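Local coordinates for protein cytosine-specific methyltransferase (Escherichia coli O157:H7 EDL933, PDB 3G7U) that probably methylates cytosine in DNA at carbon 5 with S-adenosyl-L-methionine as methyl donor, at residues Y104-S108 with N137-G141; F115-P121 with T163-G169. All coordinates share one frame. Where two conformers were deposited one is given. Numbering follows the deposited sequence.

Contact 1: Y104-S108 with N137-G141; sequences YRLVS and NLVSG
Val139 lies over the flank of helix 94-110, one methyl, CG1, meeting Val107 CG1 at 3.7 Å and the other, CG2, standing 4.3 Å from Tyr104 CD1, oblique to the ring. Chi1 near -65° (m) lets both branches reach the opposing helix, and the compact beta-branched side chain suits so tight a spot. Residues 104-108 are regular alpha-helix, with Ser108 N donating to Tyr104 O at 3.1 Å; residues 137-140 form the weakly bonded last turn of helix 129-140, relaxing at Val139 to phi/psi -116/-17. The backbones come closest at Ser108 and Val139, whose CA atoms are 5.7 Å apart. Leu138 (chi1 m, chi2 t) takes the outer side of the interface: its CD1 rests on the backbone of the other helix, 3.9 Å from Tyr104 C and 3.8 Å from Arg105 N, and 4.3 Å from Tyr104 CB. Longer than valine, leucine can span this more open edge. Towards the end of the helix the contact turns polar. Small Ser108 (chi1 t) leaves room for water 1, which hydrogen-bonds Ser108 OG at 3.0 Å and Leu138 O at 2.6 Å. Arg105 turns its guanidinium elsewhere, to Leu57 O and Glu109. This is packing between two neighbouring helices of a Rossmann-like methyltransferase fold. Helix 94-110 precedes strand 114-119 and helix 129-140 follows it; both lie on the same face of the central sheet, with Tyr104, Val107 and Val139 reaching down to strand 114-119, and Val107 and Val139 also to strand 143-152.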
loop_
_atom_site.group_PDB
_atom_site.type_symbol
_atom_site.label_atom_id
_atom_site.label_comp_id
_atom_site.label_asym_id
_atom_site.label_seq_id
_atom_site.Cartn_x
_atom_site.Cartn_y
_atom_site.Cartn_z
ATOM N N TYR A 104 4.848 -5.912 18.022
ATOM C CA TYR A 104 4.015 -5.757 19.200
ATOM C C TYR A 104 4.854 -5.422 20.444
ATOM O O TYR A 104 4.370 -4.722 21.308
ATOM C CB TYR A 104 3.109 -6.971 19.421
ATOM C CG TYR A 104 2.001 -6.952 18.393
ATOM C CD1 TYR A 104 0.908 -6.139 18.569
ATOM C CD2 TYR A 104 2.090 -7.712 17.219
ATOM C CE1 TYR A 104 -0.109 -6.051 17.607
ATOM C CE2 TYR A 104 1.063 -7.657 16.253
ATOM C CZ TYR A 104 -0.017 -6.834 16.458
ATOM O OH TYR A 104 -1.030 -6.758 15.533
ATOM N N ARG A 105 6.092 -5.885 20.474
ATOM C CA ARG A 105 7.012 -5.450 21.548
ATOM C C ARG A 105 7.207 -3.948 21.492
ATOM O O ARG A 105 7.145 -3.261 22.515
ATOM C CB ARG A 105 8.342 -6.202 21.484
ATOM C CG ARG A 105 9.384 -5.691 22.462
ATOM C CD ARG A 105 10.722 -6.435 22.330
ATOM N NE ARG A 105 11.323 -6.359 20.985
ATOM C CZ ARG A 105 11.956 -5.295 20.480
ATOM N NH1 ARG A 105 12.085 -4.178 21.201
ATOM N NH2 ARG A 105 12.470 -5.336 19.243
ATOM N N LEU A 106 7.432 -3.421 20.291
ATOM C CA LEU A 106 7.621 -1.986 20.101
ATOM C C LEU A 106 6.401 -1.185 20.462
ATOM O O LEU A 106 6.510 -0.117 21.039
ATOM C CB LEU A 106 8.085 -1.679 18.674
ATOM C CG LEU A 106 9.524 -2.096 18.393
ATOM C CD1 LEU A 106 9.871 -1.872 16.932
ATOM C CD2 LEU A 106 10.460 -1.236 19.264
ATOM N N VAL A 107 5.215 -1.674 20.117
ATOM C CA VAL A 107 3.999 -0.997 20.541
ATOM C C VAL A 107 3.923 -0.911 22.106
ATOM O O VAL A 107 3.555 0.119 22.690
ATOM C CB VAL A 107 2.737 -1.698 19.974
ATOM C CG1 VAL A 107 1.495 -1.164 20.659
ATOM C CG2 VAL A 107 2.646 -1.491 18.433
ATOM N N SER A 108 4.264 -2.013 22.736
ATOM C CA SER A 108 4.179 -2.143 24.179
ATOM C C SER A 108 5.179 -1.172 24.838
ATOM O O SER A 108 4.831 -0.451 25.776
ATOM C CB SER A 108 4.540 -3.570 24.561
ATOM O OG SER A 108 4.360 -3.731 25.957
ATOM N N ASN A 137 -1.306 -10.446 24.314
ATOM C CA ASN A 137 -0.912 -10.302 25.716
ATOM C C ASN A 137 -0.021 -9.111 26.010
ATOM O O ASN A 137 -0.120 -8.531 27.087
ATOM C CB ASN A 137 -0.175 -11.553 26.207
ATOM C CG ASN A 137 -1.095 -12.727 26.449
ATOM O OD1 ASN A 137 -2.318 -12.578 26.521
ATOM N ND2 ASN A 137 -0.506 -13.915 26.567
ATOM N N LEU A 138 0.862 -8.773 25.073
ATOM C CA LEU A 138 1.823 -7.685 25.252
ATOM C C LEU A 138 1.114 -6.371 25.272
ATOM O O LEU A 138 1.605 -5.382 25.861
ATOM C CB LEU A 138 2.855 -7.656 24.126
ATOM C CG LEU A 138 4.056 -8.578 24.229
ATOM C CD1 LEU A 138 4.936 -8.422 23.009
ATOM C CD2 LEU A 138 4.840 -8.270 25.494
ATOM N N VAL A 139 -0.048 -6.335 24.631
ATOM C CA VAL A 139 -0.757 -5.075 24.465
ATOM C C VAL A 139 -2.119 -5.001 25.156
ATOM O O VAL A 139 -2.635 -3.920 25.338
ATOM C CB VAL A 139 -0.841 -4.609 22.962
ATOM C CG1 VAL A 139 0.544 -4.291 22.428
ATOM C CG2 VAL A 139 -1.486 -5.652 22.085
ATOM N N SER A 140 -2.695 -6.134 25.543
ATOM C CA SER A 140 -4.100 -6.152 26.033
ATOM C C SER A 140 -4.284 -5.482 27.378
ATOM O O SER A 140 -5.393 -5.064 27.701
ATOM C CB SER A 140 -4.670 -7.574 26.121
ATOM O OG SER A 140 -3.787 -8.417 26.843
ATOM N N GLY A 141 -3.191 -5.399 28.147
ATOM C CA GLY A 141 -3.156 -4.630 29.381
ATOM C C GLY A 141 -3.428 -3.158 29.179
ATOM O O GLY A 141 -4.162 -2.561 29.964
HETATM O O HOH W 1 1.504 -2.840 26.428
#

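Contact 2: F115-P121 with T163-G169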
loop_
_atom_site.group_PDB
_atom_site.type_symbol
_atom_site.label_atom_id
_atom_site.label_comp_id
_atom_site.label_asym_id
_atom_site.label_seq_id
_atom_site.Cartn_x
_atom_site.Cartn_y
_atom_site.Cartn_z
ATOM N N PHE A 115 -2.360 1.534 17.712
ATOM C CA PHE A 115 -1.575 0.801 16.716
ATOM C C PHE A 115 -2.501 0.328 15.603
ATOM O O PHE A 115 -3.712 0.145 15.822
ATOM C CB PHE A 115 -0.796 -0.370 17.318
ATOM C CG PHE A 115 -1.647 -1.496 17.844
ATOM C CD1 PHE A 115 -2.075 -2.543 16.994
ATOM C CD2 PHE A 115 -1.990 -1.552 19.192
ATOM C CE1 PHE A 115 -2.820 -3.589 17.475
ATOM C CE2 PHE A 115 -2.733 -2.603 19.677
ATOM C CZ PHE A 115 -3.170 -3.624 18.820
ATOM N N LEU A 116 -1.932 0.187 14.418
ATOM C CA LEU A 116 -2.666 -0.454 13.308
ATOM C C LEU A 116 -1.653 -1.366 12.671
ATOM O O LEU A 116 -0.606 -0.899 12.173
ATOM C CB LEU A 116 -3.162 0.586 12.310
ATOM C CG LEU A 116 -3.870 0.037 11.037
ATOM C CD1 LEU A 116 -4.872 1.023 10.546
ATOM C CD2 LEU A 116 -2.903 -0.299 9.899
ATOM N N ALA A 117 -1.976 -2.649 12.628
ATOM C CA ALA A 117 -1.183 -3.629 11.874
ATOM C C ALA A 117 -2.030 -4.153 10.728
ATOM O O ALA A 117 -3.246 -4.303 10.872
ATOM C CB ALA A 117 -0.776 -4.774 12.752
ATOM N N GLU A 118 -1.396 -4.370 9.587
ATOM C CA GLU A 118 -2.095 -4.959 8.428
ATOM C C GLU A 118 -1.426 -6.290 8.128
ATOM O O GLU A 118 -0.197 -6.420 8.239
ATOM C CB GLU A 118 -2.072 -4.012 7.229
ATOM C CG GLU A 118 -0.677 -3.625 6.673
ATOM C CD GLU A 118 -0.079 -4.661 5.695
ATOM O OE1 GLU A 118 1.087 -4.496 5.268
ATOM O OE2 GLU A 118 -0.777 -5.633 5.332
ATOM N N ASN A 119 -2.214 -7.309 7.775
ATOM C CA ASN A 119 -1.646 -8.592 7.424
ATOM C C ASN A 119 -2.441 -9.171 6.235
ATOM O O ASN A 119 -3.600 -8.860 6.061
ATOM C CB ASN A 119 -1.696 -9.588 8.578
ATOM C CG ASN A 119 -0.626 -9.333 9.639
ATOM O OD1 ASN A 119 -0.874 -8.587 10.577
ATOM N ND2 ASN A 119 0.547 -9.982 9.510
ATOM N N VAL A 120 -1.799 -10.000 5.435
ATOM C CA VAL A 120 -2.517 -10.750 4.378
ATOM C C VAL A 120 -3.083 -12.040 4.973
ATOM O O VAL A 120 -2.595 -12.515 6.006
ATOM C CB VAL A 120 -1.558 -11.062 3.192
ATOM C CG1 VAL A 120 -1.188 -9.782 2.477
ATOM C CG2 VAL A 120 -0.306 -11.787 3.682
ATOM N N PRO A 121 -4.113 -12.646 4.315
ATOM C CA PRO A 121 -4.566 -13.979 4.744
ATOM C C PRO A 121 -3.426 -14.974 4.946
ATOM O O PRO A 121 -2.450 -14.952 4.199
ATOM C CB PRO A 121 -5.478 -14.407 3.586
ATOM C CG PRO A 121 -6.124 -13.104 3.176
ATOM C CD PRO A 121 -4.948 -12.126 3.210
ATOM N N THR A 163 -7.918 -8.904 -0.528
ATOM C CA THR A 163 -8.393 -8.795 0.844
ATOM C C THR A 163 -7.211 -8.593 1.795
ATOM O O THR A 163 -6.093 -9.011 1.511
ATOM C CB THR A 163 -9.249 -9.998 1.289
ATOM O OG1 THR A 163 -8.477 -11.188 1.180
ATOM C CG2 THR A 163 -10.489 -10.148 0.417
ATOM N N ARG A 164 -7.483 -7.954 2.935
ATOM C CA ARG A 164 -6.449 -7.548 3.891
ATOM C C ARG A 164 -7.065 -7.618 5.277
ATOM O O ARG A 164 -8.216 -7.258 5.408
ATOM C CB ARG A 164 -6.101 -6.075 3.637
ATOM C CG ARG A 164 -4.668 -5.681 3.931
ATOM C CD ARG A 164 -3.779 -5.952 2.728
ATOM N NE ARG A 164 -2.366 -5.972 3.083
ATOM C CZ ARG A 164 -1.381 -6.149 2.209
ATOM N NH1 ARG A 164 -0.121 -6.149 2.616
ATOM N NH2 ARG A 164 -1.646 -6.322 0.925
ATOM N N TYR A 165 -6.300 -8.028 6.296
ATOM C CA TYR A 165 -6.782 -7.920 7.675
ATOM C C TYR A 165 -6.175 -6.670 8.294
ATOM O O TYR A 165 -4.999 -6.375 8.059
ATOM C CB TYR A 165 -6.295 -9.087 8.496
ATOM C CG TYR A 165 -7.037 -10.394 8.292
ATOM C CD1 TYR A 165 -8.274 -10.630 8.901
ATOM C CD2 TYR A 165 -6.463 -11.411 7.542
ATOM C CE1 TYR A 165 -8.940 -11.865 8.731
ATOM C CE2 TYR A 165 -7.122 -12.651 7.364
ATOM C CZ TYR A 165 -8.350 -12.856 7.961
ATOM O OH TYR A 165 -8.971 -14.073 7.810
ATOM N N PHE A 166 -6.960 -5.933 9.072
ATOM C CA PHE A 166 -6.421 -4.852 9.888
ATOM C C PHE A 166 -6.678 -5.141 11.350
ATOM O O PHE A 166 -7.788 -5.512 11.725
ATOM C CB PHE A 166 -7.069 -3.553 9.507
ATOM C CG PHE A 166 -6.648 -3.043 8.165
ATOM C CD1 PHE A 166 -5.566 -2.180 8.047
ATOM C CD2 PHE A 166 -7.318 -3.433 7.004
ATOM C CE1 PHE A 166 -5.157 -1.680 6.770
ATOM C CE2 PHE A 166 -6.901 -2.941 5.732
ATOM C CZ PHE A 166 -5.831 -2.065 5.632
ATOM N N PHE A 167 -5.637 -4.969 12.169
ATOM C CA PHE A 167 -5.707 -5.201 13.603
ATOM C C PHE A 167 -5.439 -3.871 14.274
ATOM O O PHE A 167 -4.357 -3.341 14.089
ATOM C CB PHE A 167 -4.666 -6.214 14.041
ATOM C CG PHE A 167 -4.848 -7.574 13.408
ATOM C CD1 PHE A 167 -5.740 -8.489 13.942
ATOM C CD2 PHE A 167 -4.136 -7.926 12.264
ATOM C CE1 PHE A 167 -5.927 -9.755 13.341
ATOM C CE2 PHE A 167 -4.308 -9.182 11.657
ATOM C CZ PHE A 167 -5.198 -10.090 12.193
ATOM N N ILE A 168 -6.432 -3.333 15.006
ATOM C CA ILE A 168 -6.350 -1.957 15.544
ATOM C C ILE A 168 -6.467 -2.014 17.076
ATOM O O ILE A 168 -7.242 -2.807 17.614
ATOM C CB ILE A 168 -7.431 -1.037 14.936
ATOM C CG1 ILE A 168 -7.183 -0.833 13.446
ATOM C CG2 ILE A 168 -7.474 0.346 15.639
ATOM C CD1 ILE A 168 -8.402 -0.350 12.685
ATOM N N GLY A 169 -5.672 -1.206 17.785
ATOM C CA GLY A 169 -5.802 -1.161 19.246
ATOM C C GLY A 169 -5.740 0.296 19.607
ATOM O O GLY A 169 -5.097 1.073 18.918
#
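Phe115 takes chi1 near +67° (p), which lays its ring across the neighbouring strand: Gly169 CA sits 3.8 Å from the ring centroid, over the face, as a CH-pi contact. A beta carbon on Gly169 would fall 2.1 Å from Phe115 CE2, so glycine makes room for the phenyl. The strands are antiparallel (axes 4.7 Å apart, 162°), and Phe115-Gly169, Ala117-Phe167 and Asn119-Tyr165 are hydrogen-bonded pairs, from Phe115 N to Gly169 O at 3.0 Å to Tyr165 N to Asn119 O at 2.8 Å. On the face towards helix 94-110, small Ala117 leaves space beside Phe167 (CB to CB 4.3 Å), whose m rotamer brings CE2 within 3.6 Å of Asn119 OD1; Tyr165, also m, turns its ring edge to Pro121, CE2 lying 3.9 Å from Pro121 CA. The other face is apolar, meeting helix 353-367: Leu116 CD2 touches the edge of Phe166 at CD1 (3.7 Å), and Leu116 CD1 meets Ile168 CG1 (4.1 Å). Beyond Phe166 the chemistry changes. Glu118 bends back (chi1 and chi2 both p) and Arg164 curls towards it, so that Glu118 OE2 accepts from Arg164 NE and Arg164 NH1, both at 2.8 Å, in a salt bridge. Val120 CG1 covers one guanidinium face, 3.6 Å from Arg164 CZ. Glu118-Asn119-Val120 is the ENV motif of C5-methyltransferases, and Arg164 belongs to their RxR motif. In the conformer given, charge pairing at the edge of a hydrophobic core holds the two side chains together, consistent with the shared role these motifs have in relatives, holding the flipped-out target cytosine.

Overall arrangement
Contact 1 pairs two helices on one face of the central sheet, and contact 2 pairs two of that sheet's strands; their centres are 15 Å apart, yet they touch directly. Tyr104 OH lies 3.4 Å from Ala117 CB, Tyr104 CE1 is 3.7 Å from Phe115 CE1, and Val107 CG2 is 3.8 Å from Phe115 CB. The antiparallel strand 163-171, between 114-119 and 143-152, gives the 3-2-1-4-5-7-6 order of class I methyltransferases. Cys81, the predicted nucleophile, is about 4 Å from the Asn119 side chain but about 9 Å from that of Tyr104, so contact 2 borders the probable active site. Glycerol, probably from the crystallisation liquor, lies about 4 Å from the side chain of Tyr104 and likewise about 4 Å from that of Phe167.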